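Local coordinates for protein cycloalternan-forming enzyme (Listeria monocytogenes serovar 1/2a, PDB 5F7U) that belongs to glycosyl hydrolase family 31, combining a TIM barrel with several beta-rich domains, and binds glycans and magnesium ions, at residues A32-L38 / D82-K88; G89-T95 / G109-V115; M804-Y810 / T874-V878; S822-F828 / F840-N845. The protein carries 1 engineered substitution. One frame throughout, in Å; residues are numbered along the deposited sequence.

Near the N terminus, interaction 1 pairs the start of strand 36-43 with the end of strand 76-84 and closes a loop of 43 residues. The chain runs straight on into interaction 2, a hairpin contact with 13 residues between its segments; the two follow in series, and Phe86 of the first packs on Ile92 of the second. Far along the chain, after the last barrel strand 657-660, residues 804-810 meet 874-878 in interaction 3, whose centre is about 74 Å from that of interaction 1. The loop it closes contains the whole of interaction 4, 822-828 with 840-845. Strand 825-830, used by interaction 4, runs between the two strands that interaction 3 connects.

Interaction 1 of 4, residues A32-L38 / D82-K88; sequences AGEDVIL and DLGKFEK
Val36 and Phe86 meet at about a right angle, with CG2 of Val36 3.9 Å from CE2 of Phe86, at the edge of the ring and near its plane. The valine divides its two methyls between partners: chi1 of -180° sets CG1 opposite the backbone N, where it lies 4.1 Å from CD1 of Leu83, while CG2 stays beside that nitrogen and faces the phenylalanine. Leu38 comes slantwise onto the same leucine, its CD1 4.0 Å from Leu83 CD1. Val36 also touches Phe113, and Leu38 touches Tyr94, both on the hairpin strands 91-100 and 106-129, so this face belongs to the interior of the N-terminal beta domain, consistent with the immunoglobulin-like sandwich of its E-set clan. Strands 36-43 and 76-84 run antiparallel here, with Ile37 opposite Asp82 as a non-hydrogen-bonded pair. On the Ile37 face, CD1 of the isoleucine slants across the Asp82 carboxylate, 3.5 Å from OD1. That same OD1 accepts from Gly84 N at 3.0 Å, closing an Asx turn in which the N-H comes from above the carboxylate plane. Asp35 arrives crosswise, its carboxylate plane turned 74° from that of Asp82; OD1 of Asp35 lies 2.5 Å from OD1 of Asp82 in the model. Past the paired strands, Gly33 N donates to Phe86 O at 2.8 Å with an almost straight N-H...O angle of 171°, and one water joins Glu34 O to Phe86 N.

Interaction 2 of 4, residues G89-T95 / G109-V115; sequences GDEITYT and GPFTFYV
Ile92 lies alongside Phe113, pointing the same way, with CB over one face of the ring: 3.8 Å from its centroid and 19° off the normal. The edge of that ring turns to Tyr94, where CE2 of Phe113 and CE2 of Tyr94 are 3.9 Å apart. Tyr94 in turn receives CB of Phe111 over one face, 4.1 Å from the ring centroid, while the two rings stand oblique, their planes 50° apart. On the sheet face that carries Thr93 and Thr112, Thr93 OG1 and Thr112 OG1 share a hydrogen bond of 2.7 Å. Next to them the extended Glu91 runs beside Tyr114, with Glu91 CG 3.5 Å from Tyr114 CE1, and a water joins Glu91 OE1 to the tyrosine OH. These alternating faces follow from an antiparallel beta hairpin of strands 91-100 and 106-129: Ile92-Phe113 and Tyr94-Phe111 are hydrogen-bonded pairs, each with two backbone bonds, and Glu91-Tyr114 and Thr93-Thr112 are non-hydrogen-bonded ones. Where the strands run out, Gly89 N still donates to Val115 O at 2.8 Å. Tyr94 takes a chi1 of 68°, its ring between its own backbone N and carbonyl carbon; in the second shell its OH bonds to His9 and Arg25, which probably helps to position the ring. The His9 ring also meets those of Tyr94 and Phe111. Val53 and Trp55 of strand 49-57 touch Tyr94 as well. At the Gly89 end, the Asp90 carboxylate is gripped by Glu87 N through OD2 and by Asn58 ND2 through OD1.

Interaction 3 of 4, residues M804-Y810 / T874-V878; sequences MNMTDGY and TTMQV
Tyr810 holds Thr875 and Gln877 from a backbone with positive phi (59°), uncommon outside glycine, and does so across a gap of 9.1 Å between the CA atoms of Tyr810 and Gln877. Strand 825-830 runs between strands 801-806 and 874-879 in a mixed sheet, so contact between the outer segments relies on side chains, with Tyr810 reaching from the turn that follows strand 801-806. Tyr810 and Thr875 approach from opposite directions, and Tyr810 OH and Thr875 OG1 share a hydrogen bond of 2.8 Å; the threonine methyl CG2 stands 3.6 Å from CE1 of the Tyr810 ring. Gln877 crosses the tyrosine obliquely, its chain extended beyond CG, and NE2 donates to Tyr810 O at 3.2 Å. This bond uses a carbonyl lone pair and lies almost in the amide plane, 2° out of it. The terminal methyl CE of Met804 comes crosswise to 3.4 Å from Gln877 OE1. A type I turn from Thr807 to Tyr810 presents the tyrosine: Tyr810 N donates to Thr807 O at 3.0 Å, and Gly809 N donates to Thr807 OG1 in an ST turn. Leu899 and Asn903 of helix 899-904 also touch the Tyr810 side chain. Because OE1 of Gln877 accepts from Arg829 NE while its NE2 serves Tyr810 O, both ends of this buried amide have partners, and its rotation is probably fixed.

Interaction 4 of 4, residues S822-F828 / F840-N845; sequences SYDNLTF and FYDDVN. With MG (magnesium ion), chain K.
A magnesium site lies at the start of this contact: Tyr823 O and Asp824 O each bind the ion at 2.2 Å, and three waters complete its modelled ligands. While the Tyr823 carbonyl serves the metal, the far end of its ring reaches segment 840-845, and the ring is clamped on both faces. CG2 of Val844 lies over one, 3.6 Å from the ring centroid, and CD1 of Leu826 sits over the centre of the other. At the rim, Tyr823 OH donates to Asp842 OD1 at 2.7 Å, meeting that oxygen from 39° out of the carboxylate plane. A water donates to the same hydroxyl, so OH both gives and receives. Asp842, at the centre of an inverse gamma turn, also forms a salt bridge from OD2 to Arg850 NE. Strands 825-830 and 835-842 belong to different sheets, and their facing side chains form part of the interior of a beta sandwich, consistent with the C-terminal beta domains of family 31. There the edge of Phe828 is directed at the face of Phe840 in a T-shaped pair, centroids 5.6 Å apart and planes at 87°. Phe840 has CG opposite its backbone N (chi1 170°), which sends the ring toward segment 822-828 until its CZ is 3.3 Å from Tyr823 OH. Leu826 CD1 is 4.0 Å from Phe840 CZ. Pro703 of helix 702-715 packs on both Tyr823 and Phe840.

Interaction 1 of 4, residues A32-L38 / D82-K88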
# COMPACT_ATOMS: atom_id res chain seq x y z
N ALA A 32 -28.68 -10.30 -26.49
CA ALA A 32 -29.65 -10.07 -27.57
C ALA A 32 -29.06 -9.21 -28.70
O ALA A 32 -28.38 -8.19 -28.44
CB ALA A 32 -30.91 -9.42 -27.01
N GLY A 33 -29.30 -9.62 -29.94
CA GLY A 33 -28.87 -8.86 -31.12
C GLY A 33 -27.40 -8.95 -31.49
O GLY A 33 -26.97 -8.31 -32.45
N GLU A 34 -26.62 -9.73 -30.75
CA GLU A 34 -25.19 -9.92 -31.04
C GLU A 34 -24.95 -11.12 -31.94
O GLU A 34 -25.37 -12.23 -31.65
CB GLU A 34 -24.37 -10.05 -29.75
CG GLU A 34 -24.46 -8.81 -28.87
CD GLU A 34 -23.58 -8.88 -27.63
OE1 GLU A 34 -23.35 -10.00 -27.11
OE2 GLU A 34 -23.16 -7.80 -27.15
N ASP A 35 -24.24 -10.87 -33.04
CA ASP A 35 -23.83 -11.95 -33.92
C ASP A 35 -22.86 -12.91 -33.23
O ASP A 35 -21.89 -12.47 -32.61
CB ASP A 35 -23.21 -11.38 -35.20
CG ASP A 35 -22.83 -12.45 -36.16
OD1 ASP A 35 -23.71 -13.30 -36.45
OD2 ASP A 35 -21.68 -12.46 -36.64
N VAL A 36 -23.13 -14.21 -33.32
CA VAL A 36 -22.36 -15.24 -32.59
C VAL A 36 -21.50 -16.01 -33.58
O VAL A 36 -22.02 -16.64 -34.52
CB VAL A 36 -23.28 -16.20 -31.80
CG1 VAL A 36 -22.45 -17.25 -31.04
CG2 VAL A 36 -24.18 -15.41 -30.84
N ILE A 37 -20.19 -15.92 -33.39
CA ILE A 37 -19.21 -16.64 -34.21
C ILE A 37 -18.54 -17.74 -33.41
O ILE A 37 -18.13 -17.53 -32.25
CB ILE A 37 -18.11 -15.68 -34.75
CG1 ILE A 37 -18.74 -14.55 -35.60
CG2 ILE A 37 -17.03 -16.44 -35.55
CD1 ILE A 37 -19.42 -14.99 -36.87
N LEU A 38 -18.40 -18.90 -34.04
CA LEU A 38 -17.66 -20.02 -33.46
C LEU A 38 -16.37 -20.26 -34.22
O LEU A 38 -16.37 -20.51 -35.43
CB LEU A 38 -18.51 -21.30 -33.46
CG LEU A 38 -19.94 -21.21 -32.97
CD1 LEU A 38 -20.60 -22.58 -33.18
CD2 LEU A 38 -20.02 -20.81 -31.50
N ASP A 82 -20.86 -19.03 -38.42
CA ASP A 82 -21.68 -17.88 -38.02
C ASP A 82 -23.09 -18.35 -37.68
O ASP A 82 -23.81 -18.81 -38.55
CB ASP A 82 -21.72 -16.84 -39.16
CG ASP A 82 -22.42 -15.55 -38.76
OD1 ASP A 82 -22.86 -15.40 -37.60
OD2 ASP A 82 -22.52 -14.66 -39.63
N LEU A 83 -23.47 -18.25 -36.40
CA LEU A 83 -24.79 -18.68 -35.95
C LEU A 83 -25.86 -17.61 -36.11
O LEU A 83 -27.06 -17.88 -35.95
CB LEU A 83 -24.74 -19.14 -34.48
CG LEU A 83 -23.91 -20.38 -34.13
CD1 LEU A 83 -24.00 -20.64 -32.64
CD2 LEU A 83 -24.36 -21.61 -34.90
N GLY A 84 -25.43 -16.39 -36.44
CA GLY A 84 -26.33 -15.25 -36.49
C GLY A 84 -26.59 -14.65 -35.12
O GLY A 84 -25.86 -14.93 -34.14
N LYS A 85 -27.63 -13.82 -35.05
CA LYS A 85 -28.02 -13.10 -33.82
C LYS A 85 -29.23 -13.75 -33.19
O LYS A 85 -29.99 -14.44 -33.87
CB LYS A 85 -28.44 -11.66 -34.14
CG LYS A 85 -27.38 -10.77 -34.74
CD LYS A 85 -28.09 -9.57 -35.36
CE LYS A 85 -27.10 -8.53 -35.84
NZ LYS A 85 -27.78 -7.53 -36.71
N PHE A 86 -29.44 -13.48 -31.91
CA PHE A 86 -30.51 -14.10 -31.15
C PHE A 86 -31.30 -13.11 -30.31
O PHE A 86 -30.89 -11.95 -30.14
CB PHE A 86 -29.94 -15.23 -30.29
CG PHE A 86 -29.31 -16.31 -31.09
CD1 PHE A 86 -30.09 -17.26 -31.74
CD2 PHE A 86 -27.91 -16.35 -31.25
CE1 PHE A 86 -29.50 -18.25 -32.53
CE2 PHE A 86 -27.32 -17.33 -32.04
CZ PHE A 86 -28.11 -18.28 -32.67
N GLU A 87 -32.46 -13.56 -29.84
CA GLU A 87 -33.30 -12.76 -28.94
C GLU A 87 -33.11 -13.15 -27.49
O GLU A 87 -32.71 -14.28 -27.19
CB GLU A 87 -34.76 -12.94 -29.33
CG GLU A 87 -35.10 -12.39 -30.70
CD GLU A 87 -36.47 -12.84 -31.15
OE1 GLU A 87 -37.47 -12.38 -30.57
OE2 GLU A 87 -36.55 -13.66 -32.08
N LYS A 88 -33.43 -12.21 -26.59
CA LYS A 88 -33.38 -12.46 -25.15
C LYS A 88 -34.24 -13.69 -24.85
O LYS A 88 -35.38 -13.77 -25.31
CB LYS A 88 -33.92 -11.25 -24.38
CG LYS A 88 -33.97 -11.43 -22.86
CD LYS A 88 -34.82 -10.35 -22.24
CE LYS A 88 -34.80 -10.43 -20.72
NZ LYS A 88 -35.75 -9.44 -20.16
O HOH W 1 -27.90 -5.89 -33.81
O HOH W 2 -27.43 -12.95 -29.98

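Interaction 2 of 4, residues G89-T95 / G109-V115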
# COMPACT_ATOMS: atom_id res chain seq x y z
N GLY A 89 -33.67 -14.63 -24.10
CA GLY A 89 -34.37 -15.87 -23.73
C GLY A 89 -34.07 -17.07 -24.62
O GLY A 89 -34.39 -18.20 -24.25
N ASP A 90 -33.45 -16.85 -25.78
CA ASP A 90 -33.08 -17.97 -26.66
C ASP A 90 -32.06 -18.85 -25.96
O ASP A 90 -31.10 -18.35 -25.36
CB ASP A 90 -32.53 -17.50 -28.01
CG ASP A 90 -33.60 -16.96 -28.95
OD1 ASP A 90 -34.81 -17.20 -28.75
OD2 ASP A 90 -33.22 -16.28 -29.92
N GLU A 91 -32.29 -20.15 -26.02
CA GLU A 91 -31.39 -21.13 -25.45
C GLU A 91 -30.79 -21.89 -26.61
O GLU A 91 -31.50 -22.59 -27.35
CB GLU A 91 -32.16 -22.07 -24.50
CG GLU A 91 -31.30 -23.19 -23.94
CD GLU A 91 -32.06 -24.17 -23.06
OE1 GLU A 91 -31.63 -25.34 -22.97
OE2 GLU A 91 -33.08 -23.80 -22.44
N ILE A 92 -29.48 -21.72 -26.81
CA ILE A 92 -28.82 -22.32 -27.96
C ILE A 92 -27.92 -23.45 -27.48
O ILE A 92 -27.13 -23.26 -26.56
CB ILE A 92 -28.00 -21.26 -28.75
CG1 ILE A 92 -28.85 -20.01 -29.09
CG2 ILE A 92 -27.28 -21.88 -29.94
CD1 ILE A 92 -30.23 -20.23 -29.66
N THR A 93 -28.04 -24.63 -28.11
CA THR A 93 -27.14 -25.75 -27.83
C THR A 93 -26.52 -26.24 -29.14
O THR A 93 -27.24 -26.47 -30.10
CB THR A 93 -27.88 -26.89 -27.10
OG1 THR A 93 -28.35 -26.39 -25.83
CG2 THR A 93 -26.96 -28.10 -26.86
N TYR A 94 -25.20 -26.41 -29.16
CA TYR A 94 -24.51 -26.78 -30.41
C TYR A 94 -23.36 -27.74 -30.19
O TYR A 94 -22.78 -27.80 -29.10
CB TYR A 94 -24.03 -25.52 -31.18
CG TYR A 94 -22.91 -24.74 -30.48
CD1 TYR A 94 -21.56 -25.05 -30.73
CD2 TYR A 94 -23.20 -23.71 -29.57
CE1 TYR A 94 -20.53 -24.36 -30.09
CE2 TYR A 94 -22.17 -23.02 -28.92
CZ TYR A 94 -20.85 -23.35 -29.19
OH TYR A 94 -19.82 -22.65 -28.56
N THR A 95 -23.01 -28.46 -31.26
CA THR A 95 -21.88 -29.36 -31.30
C THR A 95 -21.14 -29.01 -32.59
O THR A 95 -21.74 -28.87 -33.65
CB THR A 95 -22.37 -30.83 -31.33
OG1 THR A 95 -23.11 -31.11 -30.14
CG2 THR A 95 -21.21 -31.84 -31.44
N GLY A 109 -18.36 -30.61 -27.87
CA GLY A 109 -19.65 -30.23 -27.29
C GLY A 109 -20.43 -31.42 -26.75
O GLY A 109 -19.85 -32.50 -26.62
N PRO A 110 -21.73 -31.24 -26.48
CA PRO A 110 -22.49 -30.01 -26.76
C PRO A 110 -22.17 -28.85 -25.82
O PRO A 110 -21.70 -29.07 -24.71
CB PRO A 110 -23.94 -30.44 -26.54
CG PRO A 110 -23.85 -31.56 -25.56
CD PRO A 110 -22.60 -32.31 -25.93
N PHE A 111 -22.40 -27.63 -26.29
CA PHE A 111 -22.26 -26.41 -25.50
C PHE A 111 -23.57 -25.63 -25.52
O PHE A 111 -24.24 -25.53 -26.56
CB PHE A 111 -21.13 -25.53 -26.05
CG PHE A 111 -19.81 -26.24 -26.19
CD1 PHE A 111 -19.04 -26.56 -25.06
CD2 PHE A 111 -19.33 -26.59 -27.45
CE1 PHE A 111 -17.81 -27.21 -25.20
CE2 PHE A 111 -18.09 -27.23 -27.60
CZ PHE A 111 -17.33 -27.54 -26.47
N THR A 112 -23.96 -25.09 -24.37
CA THR A 112 -25.21 -24.33 -24.29
C THR A 112 -24.91 -22.90 -23.91
O THR A 112 -24.03 -22.67 -23.08
CB THR A 112 -26.21 -24.99 -23.30
OG1 THR A 112 -26.57 -26.29 -23.79
CG2 THR A 112 -27.51 -24.14 -23.10
N PHE A 113 -25.61 -21.95 -24.53
CA PHE A 113 -25.63 -20.57 -23.99
C PHE A 113 -27.05 -20.03 -23.97
O PHE A 113 -27.91 -20.48 -24.75
CB PHE A 113 -24.65 -19.62 -24.72
CG PHE A 113 -24.93 -19.39 -26.19
CD1 PHE A 113 -25.80 -18.37 -26.62
CD2 PHE A 113 -24.27 -20.15 -27.17
CE1 PHE A 113 -26.01 -18.14 -27.99
CE2 PHE A 113 -24.47 -19.93 -28.53
CZ PHE A 113 -25.35 -18.92 -28.95
N TYR A 114 -27.28 -19.11 -23.05
CA TYR A 114 -28.59 -18.49 -22.87
C TYR A 114 -28.46 -17.01 -23.18
O TYR A 114 -27.63 -16.31 -22.59
CB TYR A 114 -29.11 -18.69 -21.44
CG TYR A 114 -29.09 -20.12 -20.98
CD1 TYR A 114 -30.20 -20.96 -21.19
CD2 TYR A 114 -27.97 -20.65 -20.30
CE1 TYR A 114 -30.18 -22.28 -20.75
CE2 TYR A 114 -27.96 -21.97 -19.87
CZ TYR A 114 -29.06 -22.77 -20.09
OH TYR A 114 -29.03 -24.08 -19.64
N VAL A 115 -29.28 -16.53 -24.10
CA VAL A 115 -29.14 -15.18 -24.61
C VAL A 115 -29.82 -14.19 -23.67
O VAL A 115 -31.00 -14.35 -23.32
CB VAL A 115 -29.65 -15.09 -26.06
CG1 VAL A 115 -29.52 -13.67 -26.59
CG2 VAL A 115 -28.85 -16.05 -26.94
O HOH W 3 -30.05 -26.36 -20.72

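Interaction 3 of 4, residues M804-Y810 / T874-V878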
# COMPACT_ATOMS: atom_id res chain seq x y z
N MET A 804 12.04 7.22 19.29
CA MET A 804 13.25 6.90 18.54
C MET A 804 14.20 6.07 19.39
O MET A 804 14.18 6.15 20.62
CB MET A 804 13.95 8.17 18.06
CG MET A 804 13.09 9.13 17.24
SD MET A 804 14.03 10.57 16.73
CE MET A 804 14.46 11.34 18.28
N ASN A 805 15.03 5.29 18.72
CA ASN A 805 16.08 4.52 19.38
C ASN A 805 17.40 5.11 18.91
O ASN A 805 17.78 4.92 17.75
CB ASN A 805 15.97 3.04 19.01
CG ASN A 805 16.97 2.19 19.75
OD1 ASN A 805 17.45 2.57 20.81
ND2 ASN A 805 17.29 1.02 19.21
N MET A 806 18.08 5.84 19.80
CA MET A 806 19.28 6.63 19.44
C MET A 806 20.54 6.11 20.11
O MET A 806 20.47 5.47 21.16
CB MET A 806 19.09 8.11 19.83
CG MET A 806 17.86 8.78 19.24
SD MET A 806 17.88 8.91 17.45
CE MET A 806 18.22 10.65 17.23
N THR A 807 21.69 6.41 19.51
CA THR A 807 22.99 6.15 20.16
C THR A 807 23.28 7.31 21.12
O THR A 807 22.52 8.28 21.19
CB THR A 807 24.14 6.11 19.14
OG1 THR A 807 24.33 7.43 18.60
CG2 THR A 807 23.85 5.12 18.02
N ASP A 808 24.41 7.24 21.83
CA ASP A 808 24.87 8.38 22.62
C ASP A 808 25.18 9.63 21.80
O ASP A 808 25.42 10.71 22.37
CB ASP A 808 26.10 8.00 23.45
CG ASP A 808 25.76 7.17 24.67
OD1 ASP A 808 24.57 6.89 24.93
OD2 ASP A 808 26.70 6.80 25.40
N GLY A 809 25.23 9.50 20.48
CA GLY A 809 25.42 10.64 19.58
C GLY A 809 24.15 11.46 19.39
O GLY A 809 24.21 12.64 19.07
N TYR A 810 22.99 10.82 19.57
CA TYR A 810 21.69 11.48 19.53
C TYR A 810 21.34 12.21 18.20
O TYR A 810 20.51 13.11 18.19
CB TYR A 810 21.54 12.43 20.74
CG TYR A 810 21.20 11.72 22.03
CD1 TYR A 810 19.90 11.25 22.27
CD2 TYR A 810 22.16 11.53 23.03
CE1 TYR A 810 19.57 10.62 23.45
CE2 TYR A 810 21.83 10.89 24.22
CZ TYR A 810 20.53 10.44 24.43
OH TYR A 810 20.22 9.81 25.61
N THR A 874 14.60 7.60 29.64
CA THR A 874 14.04 8.25 28.46
C THR A 874 14.73 9.59 28.22
O THR A 874 15.09 10.27 29.17
CB THR A 874 12.52 8.48 28.58
OG1 THR A 874 12.23 9.14 29.81
CG2 THR A 874 11.75 7.17 28.55
N THR A 875 14.89 9.96 26.96
CA THR A 875 15.40 11.27 26.59
C THR A 875 14.36 11.97 25.72
O THR A 875 13.99 11.45 24.67
CB THR A 875 16.74 11.18 25.82
OG1 THR A 875 17.72 10.49 26.61
CG2 THR A 875 17.26 12.57 25.45
N MET A 876 13.88 13.12 26.16
CA MET A 876 13.07 13.96 25.29
C MET A 876 14.01 14.82 24.43
O MET A 876 15.01 15.33 24.93
CB MET A 876 12.15 14.91 26.09
CG MET A 876 11.26 14.27 27.14
SD MET A 876 10.14 12.99 26.54
CE MET A 876 9.14 13.88 25.38
N GLN A 877 13.66 14.99 23.15
CA GLN A 877 14.28 16.04 22.35
C GLN A 877 13.19 17.00 21.92
O GLN A 877 12.43 16.73 20.98
CB GLN A 877 15.00 15.48 21.11
CG GLN A 877 16.22 14.61 21.39
CD GLN A 877 16.94 14.17 20.13
OE1 GLN A 877 16.33 14.04 19.05
NE2 GLN A 877 18.25 13.92 20.25
N VAL A 878 13.12 18.13 22.61
CA VAL A 878 12.02 19.08 22.41
C VAL A 878 12.49 20.23 21.53
O VAL A 878 13.47 20.92 21.86
CB VAL A 878 11.51 19.64 23.77
CG1 VAL A 878 10.25 20.48 23.58
CG2 VAL A 878 11.25 18.52 24.77

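Interaction 4 of 4, residues S822-F828 / F840-N845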
# COMPACT_ATOMS: atom_id res chain seq x y z
N SER A 822 16.16 -4.78 23.11
CA SER A 822 16.44 -3.61 23.96
C SER A 822 16.60 -2.34 23.13
O SER A 822 16.85 -2.41 21.93
CB SER A 822 17.72 -3.82 24.79
OG SER A 822 18.85 -3.90 23.94
N TYR A 823 16.44 -1.19 23.78
CA TYR A 823 16.79 0.08 23.15
C TYR A 823 18.19 0.46 23.59
O TYR A 823 18.67 0.03 24.65
CB TYR A 823 15.84 1.21 23.59
CG TYR A 823 14.36 0.90 23.39
CD1 TYR A 823 13.81 0.78 22.11
CD2 TYR A 823 13.52 0.71 24.49
CE1 TYR A 823 12.46 0.48 21.94
CE2 TYR A 823 12.17 0.43 24.33
CZ TYR A 823 11.64 0.32 23.05
OH TYR A 823 10.31 -0.00 22.86
N ASP A 824 18.82 1.32 22.80
CA ASP A 824 20.05 1.98 23.23
C ASP A 824 19.59 3.15 24.12
O ASP A 824 19.42 2.96 25.33
CB ASP A 824 20.89 2.37 22.01
CG ASP A 824 22.28 2.89 22.37
OD1 ASP A 824 22.55 3.18 23.55
OD2 ASP A 824 23.11 3.02 21.45
N ASN A 825 19.34 4.31 23.51
CA ASN A 825 18.71 5.45 24.20
C ASN A 825 17.30 5.69 23.68
O ASN A 825 17.12 6.22 22.56
CB ASN A 825 19.53 6.73 24.06
CG ASN A 825 20.92 6.61 24.65
OD1 ASN A 825 21.10 6.04 25.72
ND2 ASN A 825 21.90 7.19 23.97
N LEU A 826 16.30 5.28 24.44
CA LEU A 826 14.90 5.52 24.02
C LEU A 826 14.65 7.02 24.14
O LEU A 826 14.87 7.61 25.20
CB LEU A 826 13.93 4.72 24.87
CG LEU A 826 12.43 4.91 24.66
CD1 LEU A 826 12.01 4.45 23.27
CD2 LEU A 826 11.72 4.10 25.74
N THR A 827 14.18 7.60 23.03
CA THR A 827 14.14 9.05 22.84
C THR A 827 12.78 9.43 22.26
O THR A 827 12.22 8.66 21.49
CB THR A 827 15.28 9.50 21.90
OG1 THR A 827 16.54 9.12 22.47
CG2 THR A 827 15.30 11.03 21.69
N PHE A 828 12.24 10.58 22.66
CA PHE A 828 11.01 11.08 22.05
C PHE A 828 11.27 12.48 21.51
O PHE A 828 11.55 13.40 22.29
CB PHE A 828 9.84 11.11 23.04
CG PHE A 828 9.44 9.75 23.53
CD1 PHE A 828 10.11 9.17 24.62
CD2 PHE A 828 8.41 9.03 22.91
CE1 PHE A 828 9.77 7.90 25.06
CE2 PHE A 828 8.05 7.77 23.37
CZ PHE A 828 8.75 7.20 24.44
N PHE A 840 2.52 5.13 22.64
CA PHE A 840 3.68 4.38 22.17
C PHE A 840 3.56 2.88 22.46
O PHE A 840 3.30 2.49 23.60
CB PHE A 840 4.94 4.97 22.83
CG PHE A 840 6.18 4.17 22.62
CD1 PHE A 840 6.61 3.79 21.33
CD2 PHE A 840 6.96 3.78 23.73
CE1 PHE A 840 7.76 3.04 21.16
CE2 PHE A 840 8.13 3.05 23.55
CZ PHE A 840 8.52 2.67 22.27
N TYR A 841 3.75 2.06 21.43
CA TYR A 841 3.77 0.61 21.58
C TYR A 841 5.15 0.14 21.97
O TYR A 841 6.06 0.04 21.13
CB TYR A 841 3.33 -0.04 20.27
CG TYR A 841 3.21 -1.55 20.31
CD1 TYR A 841 2.52 -2.20 21.34
CD2 TYR A 841 3.74 -2.32 19.27
CE1 TYR A 841 2.40 -3.59 21.35
CE2 TYR A 841 3.62 -3.70 19.27
CZ TYR A 841 2.95 -4.33 20.30
OH TYR A 841 2.84 -5.69 20.28
N ASP A 842 5.32 -0.17 23.25
CA ASP A 842 6.64 -0.47 23.77
C ASP A 842 6.89 -1.99 23.66
O ASP A 842 6.74 -2.73 24.63
CB ASP A 842 6.76 0.09 25.19
CG ASP A 842 8.13 -0.12 25.81
OD1 ASP A 842 9.04 -0.66 25.16
OD2 ASP A 842 8.27 0.25 26.98
N ASP A 843 7.29 -2.42 22.46
CA ASP A 843 7.49 -3.84 22.13
C ASP A 843 8.62 -4.47 22.95
O ASP A 843 8.59 -5.67 23.24
CB ASP A 843 7.81 -4.02 20.63
CG ASP A 843 7.86 -5.49 20.19
OD1 ASP A 843 6.88 -6.24 20.45
OD2 ASP A 843 8.86 -5.91 19.58
N VAL A 844 9.62 -3.67 23.30
CA VAL A 844 10.77 -4.14 24.10
C VAL A 844 10.29 -4.64 25.46
O VAL A 844 10.81 -5.63 25.98
CB VAL A 844 11.90 -3.07 24.17
CG1 VAL A 844 12.92 -3.32 25.29
CG2 VAL A 844 12.61 -2.99 22.82
N ASN A 845 9.27 -3.98 26.00
CA ASN A 845 8.80 -4.23 27.35
C ASN A 845 7.37 -4.80 27.40
O ASN A 845 6.49 -4.23 28.05
CB ASN A 845 8.94 -2.96 28.19
CG ASN A 845 10.37 -2.45 28.25
OD1 ASN A 845 10.68 -1.38 27.70
ND2 ASN A 845 11.23 -3.19 28.91
MG MG K . 19.18 1.10 26.49
O HOH W 4 9.39 -0.70 20.38
O HOH W 5 17.23 1.55 27.20
O HOH W 6 19.74 2.36 28.68
O HOH W 7 18.85 -1.13 27.43